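Local coordinates for protein 5-formyl-3-hydroxy-2-methylpyridine 4-carboxylate 5-dehydrogenase (Mesorhizobium japonicum MAFF 303099, PDB 4OM8) that oxidises 5-formyl-3-hydroxy-2-methylpyridine-4-carboxylate with NAD(+) in the degradation of vitamin B6, and can also reduce the same aldehyde with NADH to 4-pyridoxic acid, at residues 89-94 / 120-125; 150-155 / 159-164. All blocks are in the same frame, centred on the assembly; numbering follows the deposited sequence. Where two conformers were deposited one is given.

Contact 1. Residues 89-94 / 120-125; sequences ENISIK and ITKLQA. With NAD (nicotinamide-adenine-dinucleotide), chain C.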
loop_
_atom_site.group_PDB
_atom_site.type_symbol
_atom_site.label_atom_id
_atom_site.label_comp_id
_atom_site.label_asym_id
_atom_site.label_seq_id
_atom_site.Cartn_x
_atom_site.Cartn_y
_atom_site.Cartn_z
ATOM N N GLU A 89 -9.806 21.364 -10.118
ATOM C CA GLU A 89 -8.602 21.755 -9.409
ATOM C C GLU A 89 -7.965 22.999 -10.044
ATOM O O GLU A 89 -6.957 22.927 -10.751
ATOM C CB GLU A 89 -7.637 20.573 -9.386
ATOM C CG GLU A 89 -6.496 20.753 -8.435
ATOM C CD GLU A 89 -6.881 20.472 -6.994
ATOM O OE1 GLU A 89 -6.023 19.911 -6.290
ATOM O OE2 GLU A 89 -8.013 20.821 -6.562
ATOM N N ASN A 90 -8.583 24.141 -9.786
ATOM C CA ASN A 90 -8.244 25.404 -10.426
ATOM C C ASN A 90 -8.687 26.493 -9.468
ATOM O O ASN A 90 -9.877 26.616 -9.193
ATOM C CB ASN A 90 -8.950 25.507 -11.792
ATOM C CG ASN A 90 -8.673 26.813 -12.528
ATOM O OD1 ASN A 90 -8.565 27.884 -11.936
ATOM N ND2 ASN A 90 -8.573 26.717 -13.849
ATOM N N ILE A 91 -7.746 27.266 -8.935
ATOM C CA ILE A 91 -8.095 28.173 -7.848
ATOM C C ILE A 91 -9.028 29.294 -8.318
ATOM O O ILE A 91 -9.846 29.774 -7.540
ATOM C CB ILE A 91 -6.831 28.762 -7.183
ATOM C CG1 ILE A 91 -7.200 29.500 -5.896
ATOM C CG2 ILE A 91 -6.071 29.661 -8.155
ATOM C CD1 ILE A 91 -6.013 29.868 -5.048
ATOM N N SER A 92 -8.946 29.687 -9.589
ATOM C CA SER A 92 -9.849 30.724 -10.083
ATOM C C SER A 92 -11.296 30.214 -10.107
ATOM O O SER A 92 -12.219 30.949 -9.737
ATOM C CB SER A 92 -9.430 31.212 -11.472
ATOM O OG SER A 92 -9.626 30.211 -12.452
ATOM N N ILE A 93 -11.493 28.961 -10.520
ATOM C CA ILE A 93 -12.841 28.385 -10.524
ATOM C C ILE A 93 -13.354 28.206 -9.090
ATOM O O ILE A 93 -14.507 28.514 -8.802
ATOM C CB ILE A 93 -12.890 27.035 -11.273
ATOM C CG1 ILE A 93 -12.451 27.234 -12.729
ATOM C CG2 ILE A 93 -14.291 26.447 -11.235
ATOM C CD1 ILE A 93 -12.550 25.978 -13.577
ATOM N N LYS A 94 -12.501 27.725 -8.186
ATOM C CA LYS A 94 -12.928 27.561 -6.794
ATOM C C LYS A 94 -13.273 28.914 -6.167
ATOM O O LYS A 94 -14.287 29.044 -5.471
ATOM C CB LYS A 94 -11.853 26.840 -5.979
ATOM C CG LYS A 94 -11.555 25.415 -6.470
ATOM C CD LYS A 94 -10.694 24.642 -5.484
ATOM C CE LYS A 94 -10.282 23.295 -6.051
ATOM N NZ LYS A 94 -11.448 22.457 -6.476
ATOM N N ILE A 120 -5.269 25.003 1.634
ATOM C CA ILE A 120 -6.486 25.537 2.239
ATOM C C ILE A 120 -6.245 26.999 2.598
ATOM O O ILE A 120 -7.148 27.829 2.530
ATOM C CB ILE A 120 -6.894 24.725 3.489
ATOM C CG1 ILE A 120 -7.009 23.228 3.145
ATOM C CG2 ILE A 120 -8.207 25.228 4.058
ATOM C CD1 ILE A 120 -7.841 22.926 1.894
ATOM N N THR A 121 -4.998 27.314 2.944
ATOM C CA THR A 121 -4.622 28.685 3.282
ATOM C C THR A 121 -4.861 29.653 2.117
ATOM O O THR A 121 -5.275 30.812 2.328
ATOM C CB THR A 121 -3.156 28.731 3.710
ATOM O OG1 THR A 121 -3.012 27.964 4.908
ATOM C CG2 THR A 121 -2.694 30.164 3.962
ATOM N N LYS A 122 -4.628 29.184 0.895
ATOM C CA LYS A 122 -4.917 30.000 -0.281
ATOM C C LYS A 122 -6.412 30.087 -0.554
ATOM O O LYS A 122 -6.941 31.161 -0.840
ATOM C CB LYS A 122 -4.201 29.449 -1.510
ATOM C CG LYS A 122 -2.729 29.783 -1.556
ATOM C CD LYS A 122 -2.123 29.369 -2.882
ATOM C CE LYS A 122 -0.621 29.620 -2.881
ATOM N NZ LYS A 122 -0.013 29.328 -4.205
ATOM N N LEU A 123 -7.098 28.956 -0.444
ATOM C CA LEU A 123 -8.527 28.917 -0.745
ATOM C C LEU A 123 -9.323 29.847 0.161
ATOM O O LEU A 123 -10.230 30.541 -0.304
ATOM C CB LEU A 123 -9.053 27.489 -0.623
ATOM C CG LEU A 123 -8.512 26.532 -1.694
ATOM C CD1 LEU A 123 -9.060 25.126 -1.469
ATOM C CD2 LEU A 123 -8.880 27.045 -3.084
ATOM N N GLN A 124 -8.975 29.892 1.447
ATOM C CA GLN A 124 -9.811 30.613 2.403
ATOM C C GLN A 124 -9.605 32.128 2.305
ATOM O O GLN A 124 -10.386 32.907 2.874
ATOM C CB GLN A 124 -9.572 30.113 3.833
ATOM C CG GLN A 124 -8.185 30.405 4.378
ATOM C CD GLN A 124 -7.852 29.620 5.639
ATOM O OE1 GLN A 124 -6.678 29.484 5.988
ATOM N NE2 GLN A 124 -8.871 29.118 6.336
ATOM N N ALA A 125 -8.602 32.551 1.542
ATOM C CA ALA A 125 -8.422 33.977 1.271
ATOM C C ALA A 125 -9.541 34.514 0.371
ATOM O O ALA A 125 -9.638 35.720 0.146
ATOM C CB ALA A 125 -7.060 34.227 0.634
HETATM P PA NAD C . -14.281 16.305 -12.173
HETATM O O1A NAD C . -13.561 17.083 -13.261
HETATM O O2A NAD C . -14.645 14.844 -12.384
HETATM O O5B NAD C . -15.630 17.107 -11.815
HETATM C C5B NAD C . -15.655 18.527 -11.666
HETATM C C4B NAD C . -17.101 18.978 -11.799
HETATM O O4B NAD C . -17.207 20.354 -11.430
HETATM C C3B NAD C . -17.590 18.851 -13.241
HETATM O O3B NAD C . -18.777 18.048 -13.294
HETATM C C2B NAD C . -17.852 20.292 -13.662
HETATM O O2B NAD C . -18.936 20.454 -14.591
HETATM C C1B NAD C . -18.154 20.948 -12.330
HETATM N N9A NAD C . -18.000 22.412 -12.280
HETATM C C8A NAD C . -17.101 23.176 -12.924
HETATM N N7A NAD C . -17.263 24.482 -12.597
HETATM C C5A NAD C . -18.279 24.561 -11.722
HETATM C C6A NAD C . -18.972 25.630 -10.981
HETATM N N6A NAD C . -18.601 26.927 -11.103
HETATM N N1A NAD C . -19.994 25.270 -10.173
HETATM C C2A NAD C . -20.381 23.990 -10.039
HETATM N N3A NAD C . -19.796 22.968 -10.684
HETATM C C4A NAD C . -18.763 23.194 -11.524
HETATM O O3 NAD C . -13.437 16.533 -10.818
HETATM P PN NAD C . -13.286 15.501 -9.592
HETATM O O1N NAD C . -12.298 14.413 -9.966
HETATM O O2N NAD C . -14.630 15.096 -9.032
HETATM O O5D NAD C . -12.563 16.429 -8.502
HETATM C C5D NAD C . -13.215 17.569 -7.928
HETATM C C4D NAD C . -12.312 18.110 -6.826
HETATM O O4D NAD C . -12.042 17.039 -5.926
HETATM C C3D NAD C . -10.960 18.570 -7.348
HETATM O O3D NAD C . -10.509 19.615 -6.482
HETATM C C2D NAD C . -10.059 17.366 -7.152
HETATM O O2D NAD C . -8.693 17.740 -6.944
HETATM C C1D NAD C . -10.636 16.758 -5.885
HETATM N N1N NAD C . -10.427 15.308 -5.738
HETATM C C2N NAD C . -10.379 14.470 -6.794
HETATM C C3N NAD C . -10.198 13.100 -6.588
HETATM C C7N NAD C . -10.098 12.113 -7.721
HETATM O O7N NAD C . -10.635 12.312 -8.800
HETATM N N7N NAD C . -9.375 11.016 -7.501
HETATM C C4N NAD C . -10.076 12.608 -5.293
HETATM C C5N NAD C . -10.144 13.496 -4.228
HETATM C C6N NAD C . -10.330 14.846 -4.484
#

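Contact 2. Residues 150-155 / 159-164; sequences VIAGEK and QTVATI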
loop_
_atom_site.group_PDB
_atom_site.type_symbol
_atom_site.label_atom_id
_atom_site.label_comp_id
_atom_site.label_asym_id
_atom_site.label_seq_id
_atom_site.Cartn_x
_atom_site.Cartn_y
_atom_site.Cartn_z
ATOM N N VAL A 150 -9.040 15.818 7.147
ATOM C CA VAL A 150 -9.568 17.119 7.559
ATOM C C VAL A 150 -8.385 18.061 7.764
ATOM O O VAL A 150 -7.507 17.771 8.587
ATOM C CB VAL A 150 -10.393 17.001 8.848
ATOM C CG1 VAL A 150 -11.032 18.341 9.173
ATOM C CG2 VAL A 150 -11.480 15.929 8.690
ATOM N N ILE A 151 -8.333 19.152 7.001
ATOM C CA ILE A 151 -7.147 20.010 6.992
ATOM C C ILE A 151 -7.427 21.482 7.241
ATOM O O ILE A 151 -8.013 22.165 6.407
ATOM C CB ILE A 151 -6.390 19.917 5.651
ATOM C CG1 ILE A 151 -6.268 18.458 5.190
ATOM C CG2 ILE A 151 -5.017 20.580 5.767
ATOM C CD1 ILE A 151 -7.257 18.054 4.085
ATOM N N ALA A 152 -6.935 21.990 8.362
ATOM C CA ALA A 152 -7.015 23.420 8.602
ATOM C C ALA A 152 -6.051 24.210 7.731
ATOM O O ALA A 152 -4.887 23.836 7.560
ATOM C CB ALA A 152 -6.735 23.713 10.055
ATOM N N GLY A 153 -6.528 25.327 7.187
ATOM C CA GLY A 153 -5.627 26.337 6.658
ATOM C C GLY A 153 -5.150 27.218 7.805
ATOM O O GLY A 153 -5.575 27.039 8.946
ATOM N N GLU A 154 -4.272 28.171 7.503
ATOM C CA GLU A 154 -3.701 29.020 8.538
ATOM C C GLU A 154 -4.762 29.756 9.360
ATOM O O GLU A 154 -4.563 29.993 10.555
ATOM C CB GLU A 154 -2.734 30.019 7.905
ATOM C CG GLU A 154 -1.979 30.870 8.904
ATOM C CD GLU A 154 -0.932 30.088 9.674
ATOM O OE1 GLU A 154 -0.588 28.960 9.256
ATOM O OE2 GLU A 154 -0.442 30.610 10.698
ATOM N N LYS A 155 -5.886 30.084 8.732
ATOM C CA LYS A 155 -6.934 30.856 9.394
ATOM C C LYS A 155 -8.104 29.998 9.869
ATOM O O LYS A 155 -9.049 30.511 10.458
ATOM C CB LYS A 155 -7.461 31.948 8.449
ATOM C CG LYS A 155 -6.449 33.028 8.073
ATOM C CD LYS A 155 -7.121 34.091 7.195
ATOM C CE LYS A 155 -6.151 35.199 6.797
ATOM N NZ LYS A 155 -5.527 35.852 7.981
ATOM N N GLN A 159 -12.239 24.792 16.021
ATOM C CA GLN A 159 -13.621 24.321 16.126
ATOM C C GLN A 159 -14.165 23.794 14.793
ATOM O O GLN A 159 -14.950 22.857 14.760
ATOM C CB GLN A 159 -14.523 25.447 16.636
ATOM C CG GLN A 159 -14.292 25.837 18.100
ATOM C CD GLN A 159 -13.003 26.619 18.321
ATOM O OE1 GLN A 159 -12.431 27.188 17.385
ATOM N NE2 GLN A 159 -12.537 26.647 19.568
ATOM N N THR A 160 -13.730 24.396 13.693
ATOM C CA THR A 160 -14.177 23.971 12.371
ATOM C C THR A 160 -13.658 22.576 12.072
ATOM O O THR A 160 -14.397 21.693 11.607
ATOM C CB THR A 160 -13.705 24.960 11.302
ATOM O OG1 THR A 160 -14.279 26.244 11.593
ATOM C CG2 THR A 160 -14.111 24.501 9.889
ATOM N N VAL A 161 -12.380 22.376 12.371
ATOM C CA VAL A 161 -11.763 21.069 12.197
ATOM C C VAL A 161 -12.461 20.033 13.071
ATOM O O VAL A 161 -12.805 18.942 12.601
ATOM C CB VAL A 161 -10.253 21.119 12.525
ATOM C CG1 VAL A 161 -9.651 19.733 12.543
ATOM C CG2 VAL A 161 -9.512 22.011 11.523
ATOM N N ALA A 162 -12.705 20.375 14.332
ATOM C CA ALA A 162 -13.351 19.417 15.222
ATOM C C ALA A 162 -14.765 19.070 14.749
ATOM O O ALA A 162 -15.161 17.917 14.796
ATOM C CB ALA A 162 -13.383 19.950 16.634
ATOM N N THR A 163 -15.505 20.062 14.268
ATOM C CA THR A 163 -16.882 19.826 13.831
ATOM C C THR A 163 -16.945 18.883 12.626
ATOM O O THR A 163 -17.791 17.996 12.572
ATOM C CB THR A 163 -17.589 21.147 13.486
ATOM O OG1 THR A 163 -17.677 21.962 14.664
ATOM C CG2 THR A 163 -19.007 20.881 12.956
ATOM N N ILE A 164 -16.047 19.071 11.660
ATOM C CA ILE A 164 -16.020 18.185 10.496
ATOM C C ILE A 164 -15.486 16.792 10.871
ATOM O O ILE A 164 -16.015 15.780 10.410
ATOM C CB ILE A 164 -15.194 18.820 9.358
ATOM C CG1 ILE A 164 -15.899 20.087 8.864
ATOM C CG2 ILE A 164 -14.954 17.834 8.217
ATOM C CD1 ILE A 164 -17.325 19.860 8.365
#

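Contact 1. Residues 89-94 / 120-125
At the NAD pocket of the Rossmann domain, K94 and I91 at the start of helix 91-102 pack against L123 of helix 120-123. One methyl, CD2 of L123, takes both: K94 CD lies 3.9 Å from it and I91 CG1 4.1 Å. The far end of I91 swings on to K122, with I91 CD1 4.0 Å from K122 CB and the two side chains crossing at about a right angle. Past L123 the chain of K94 bends at its last torsion (chi4 -56°), turning the ammonium to the nicotinamide ribose, where NZ donates to NAD O3D at 3.0 Å. The same hydroxyl donates to E89 OE2 at 2.8 Å. K94 NZ lies 3.8 Å from E89 OE2, a long salt bridge; its stronger partner is E85, and it also hydrogen-bonds the P88 carbonyl oxygen. T115 OG1 bonds to OE2 of E89 and the G117 amide to OE1. A glutamine in place of E89 would probably weaken the grip on the ribose and cost K94 a nearby negative charge. N90 caps the helix, its OD1 taking the S92 hydroxyl at 2.6 Å and, weakly, the amides of S92 and I93. The loop after strand 82-85 thus enters helix 91-102 at the NAD ribose, as in Rossmann dinucleotide-binding domains.

Contact 2. Residues 150-155 / 159-164
Apolar contacts alone join V150 of strand 147-151 and A152 to V161 and I164 on helix 158-170; no hydrogen bond runs between the two segments. V150 CG1, set anti to the backbone N (chi1 -175°), meets both helix residues: it lies 3.9 Å from V161 CG1, beside the V161 carbonyl oxygen, and 4.1 Å from I164 CG2. V150 CG2 adds a second contact to I164 CG2 at 4.0 Å. The valine therefore packs on two residues a single helical turn apart. V161 divides its branches: CG1 goes to V150, and V161 CG2 comes within 3.6 Å of A152 CB, the closest approach of the contact. The backbones draw near here, with the CA atoms of A152 and V161 6.4 Å apart.

Polar bonds run within the segments or to residues outside them. Q159 O accepts from both T163 N and T163 OG1, each at 2.9 Å, and the two donors arrive from opposite faces of its carbonyl plane. T160 OG1 makes a bond that leaves the helix, to the carbonyl oxygen of E131.

Strand 147-151 runs between 133-137, to which it is antiparallel, and 174-178. Helix 158-170 lies over one face of this sheet as the crossover of the beta-alpha-beta unit ending in 174-178: V161 touches V177, and I164 reaches V134 and I110.

Contact 1 and contact 2 lie in series along the NAD-binding domain, their centres 16 Å apart, and meet through the segments 120-125 and 150-155. T121 OG1 lies 2.9 Å from E154 N, and Q124 OE1 stands at the same distance from K155 N; both are probable hydrogen bonds, tying segment 120-125 to the turn that leads into helix 158-170. Only contact 1 touches the cofactor: in contact 2 the V150 side chain remains about 13 Å from NAD. H137, inferred to be important for catalysis, is near both, its side chain about 9 Å from the K94 side chain and about 8 Å from that of V150.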